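Transcriptional regulator I2 (Pseudomonas fluorescens A506, PDB 4MO7) acts as a Crohn's disease-associated superantigen and, as a TetR-family protein, probably binds DNA as a transcriptional regulator. Local coordinates at residues R105-I110 with E203-V208. Residues are numbered along the deposited sequence; the frame is centred on the assembly and turned at random.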
loop_
_atom_site.group_PDB
_atom_site.type_symbol
_atom_site.label_atom_id
_atom_site.label_comp_id
_atom_site.label_asym_id
_atom_site.label_seq_id
_atom_site.Cartn_x
_atom_site.Cartn_y
_atom_site.Cartn_z
ATOM N N ARG A 105 22.385 7.759 7.618
ATOM C CA ARG A 105 21.233 8.018 8.506
ATOM C C ARG A 105 19.940 7.712 7.762
ATOM O O ARG A 105 19.053 7.069 8.304
ATOM C CB ARG A 105 21.259 9.460 9.008
ATOM C CG ARG A 105 22.467 9.683 9.953
ATOM C CD ARG A 105 22.750 11.141 10.306
ATOM N NE ARG A 105 21.666 11.781 11.022
ATOM C CZ ARG A 105 21.434 11.635 12.329
ATOM N NH1 ARG A 105 22.211 10.850 13.088
ATOM N NH2 ARG A 105 20.424 12.283 12.875
ATOM N N VAL A 106 19.799 8.184 6.532
ATOM C CA VAL A 106 18.616 7.790 5.718
ATOM C C VAL A 106 18.543 6.257 5.556
ATOM O O VAL A 106 17.499 5.664 5.719
ATOM C CB VAL A 106 18.562 8.521 4.332
ATOM C CG1 VAL A 106 17.321 8.147 3.554
ATOM C CG2 VAL A 106 18.577 10.058 4.547
ATOM N N LEU A 107 19.674 5.605 5.241
ATOM C CA LEU A 107 19.661 4.176 5.080
ATOM C C LEU A 107 19.287 3.477 6.358
ATOM O O LEU A 107 18.579 2.473 6.314
ATOM C CB LEU A 107 21.045 3.706 4.576
ATOM C CG LEU A 107 21.080 2.205 4.318
ATOM C CD1 LEU A 107 20.041 1.775 3.250
ATOM C CD2 LEU A 107 22.527 1.810 3.896
ATOM N N ALA A 108 19.743 4.006 7.502
ATOM C CA ALA A 108 19.396 3.366 8.767
ATOM C C ALA A 108 17.884 3.351 8.962
ATOM O O ALA A 108 17.331 2.355 9.456
ATOM C CB ALA A 108 20.048 4.120 9.932
ATOM N N LEU A 109 17.212 4.476 8.691
ATOM C CA LEU A 109 15.759 4.469 8.881
ATOM C C LEU A 109 15.075 3.558 7.889
ATOM O O LEU A 109 14.148 2.867 8.240
ATOM C CB LEU A 109 15.195 5.865 8.730
ATOM C CG LEU A 109 15.807 6.950 9.671
ATOM C CD1 LEU A 109 14.837 8.143 9.704
ATOM C CD2 LEU A 109 15.951 6.401 11.054
ATOM N N ILE A 110 15.519 3.547 6.622
ATOM C CA ILE A 110 14.929 2.636 5.614
ATOM C C ILE A 110 15.092 1.173 6.028
ATOM O O ILE A 110 14.149 0.374 5.980
ATOM C CB ILE A 110 15.615 2.876 4.268
ATOM C CG1 ILE A 110 15.142 4.209 3.693
ATOM C CG2 ILE A 110 15.262 1.769 3.265
ATOM C CD1 ILE A 110 15.948 4.658 2.446
ATOM N N GLU A 203 18.482 -0.168 -2.579
ATOM C CA GLU A 203 17.744 0.266 -3.764
ATOM C C GLU A 203 16.809 1.379 -3.345
ATOM O O GLU A 203 16.701 2.355 -4.068
ATOM C CB GLU A 203 16.943 -0.858 -4.400
ATOM C CG GLU A 203 17.739 -1.839 -5.183
ATOM C CD GLU A 203 18.296 -1.249 -6.493
ATOM O OE1 GLU A 203 17.634 -0.370 -7.137
ATOM O OE2 GLU A 203 19.407 -1.706 -6.861
ATOM N N ALA A 204 16.174 1.275 -2.170
ATOM C CA ALA A 204 15.327 2.401 -1.706
ATOM C C ALA A 204 16.088 3.696 -1.509
ATOM O O ALA A 204 15.587 4.765 -1.824
ATOM C CB ALA A 204 14.514 2.068 -0.396
ATOM N N LEU A 205 17.326 3.582 -1.043
ATOM C CA LEU A 205 18.165 4.743 -0.842
ATOM C C LEU A 205 18.498 5.387 -2.176
ATOM O O LEU A 205 18.577 6.591 -2.250
ATOM C CB LEU A 205 19.485 4.310 -0.165
ATOM C CG LEU A 205 20.383 5.459 0.254
ATOM C CD1 LEU A 205 19.761 6.171 1.477
ATOM C CD2 LEU A 205 21.740 4.874 0.642
ATOM N N LEU A 206 18.715 4.560 -3.201
ATOM C CA LEU A 206 19.056 5.067 -4.563
ATOM C C LEU A 206 17.892 5.824 -5.112
ATOM O O LEU A 206 18.041 6.846 -5.782
ATOM C CB LEU A 206 19.391 3.928 -5.506
ATOM C CG LEU A 206 20.749 3.238 -5.409
ATOM C CD1 LEU A 206 20.712 2.022 -6.264
ATOM C CD2 LEU A 206 21.850 4.135 -5.888
ATOM N N MET A 207 16.700 5.336 -4.825
ATOM C CA MET A 207 15.554 6.112 -5.272
ATOM C C MET A 207 15.401 7.450 -4.552
ATOM O O MET A 207 15.214 8.479 -5.195
ATOM C CB MET A 207 14.257 5.327 -5.153
ATOM C CG MET A 207 13.097 6.177 -5.576
ATOM S SD MET A 207 11.606 5.212 -5.484
ATOM C CE MET A 207 11.339 5.190 -3.698
ATOM N N VAL A 208 15.493 7.462 -3.227
ATOM C CA VAL A 208 15.127 8.646 -2.515
ATOM C C VAL A 208 16.211 9.753 -2.455
ATOM O O VAL A 208 15.886 10.931 -2.407
ATOM C CB VAL A 208 14.491 8.330 -1.186
ATOM C CG1 VAL A 208 15.500 7.876 -0.234
ATOM C CG2 VAL A 208 13.789 9.551 -0.653
#
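Two helices of the C-terminal domain of this TetR-family protein, 102-110 and 197-208, pack in its buried core through Val106, Leu107 and Ile110 on one side and Ala204, Leu205 and Val208 on the other. Their axes pass 9.8 Å apart at 128°, a steep crossing nearer perpendicular than antiparallel. No hydrogen bond crosses; the side chains that meet are all apolar. Leu205 buries the most surface here, its tip turning toward the other helix with CG anti to the backbone N (chi1 -173°). Its CD1 lies 3.8 Å from CG1 of Val106 and equally near the backbone N of Leu107. Its CD2 meets CB of Leu107 at 4.2 Å. Ile110 reaches back with both branches. Its CG2 presses on CB of Ala204 at 3.7 Å, and its CD1 lies over the backbone of Leu205, 3.9 Å from the N. CG1 of Val208 closes the patch, 4.2 Å from Val106 CG1. Val106 also touches Val157 and Ile110 touches Trp154, both of helix 137-163, whereas Ala204 packs on Phe177 of the second subunit. Helix 197-208 therefore lies between the subunit core and the dimer partner, as expected of the all-helical C-terminal dimerisation domain of TetR-family regulators.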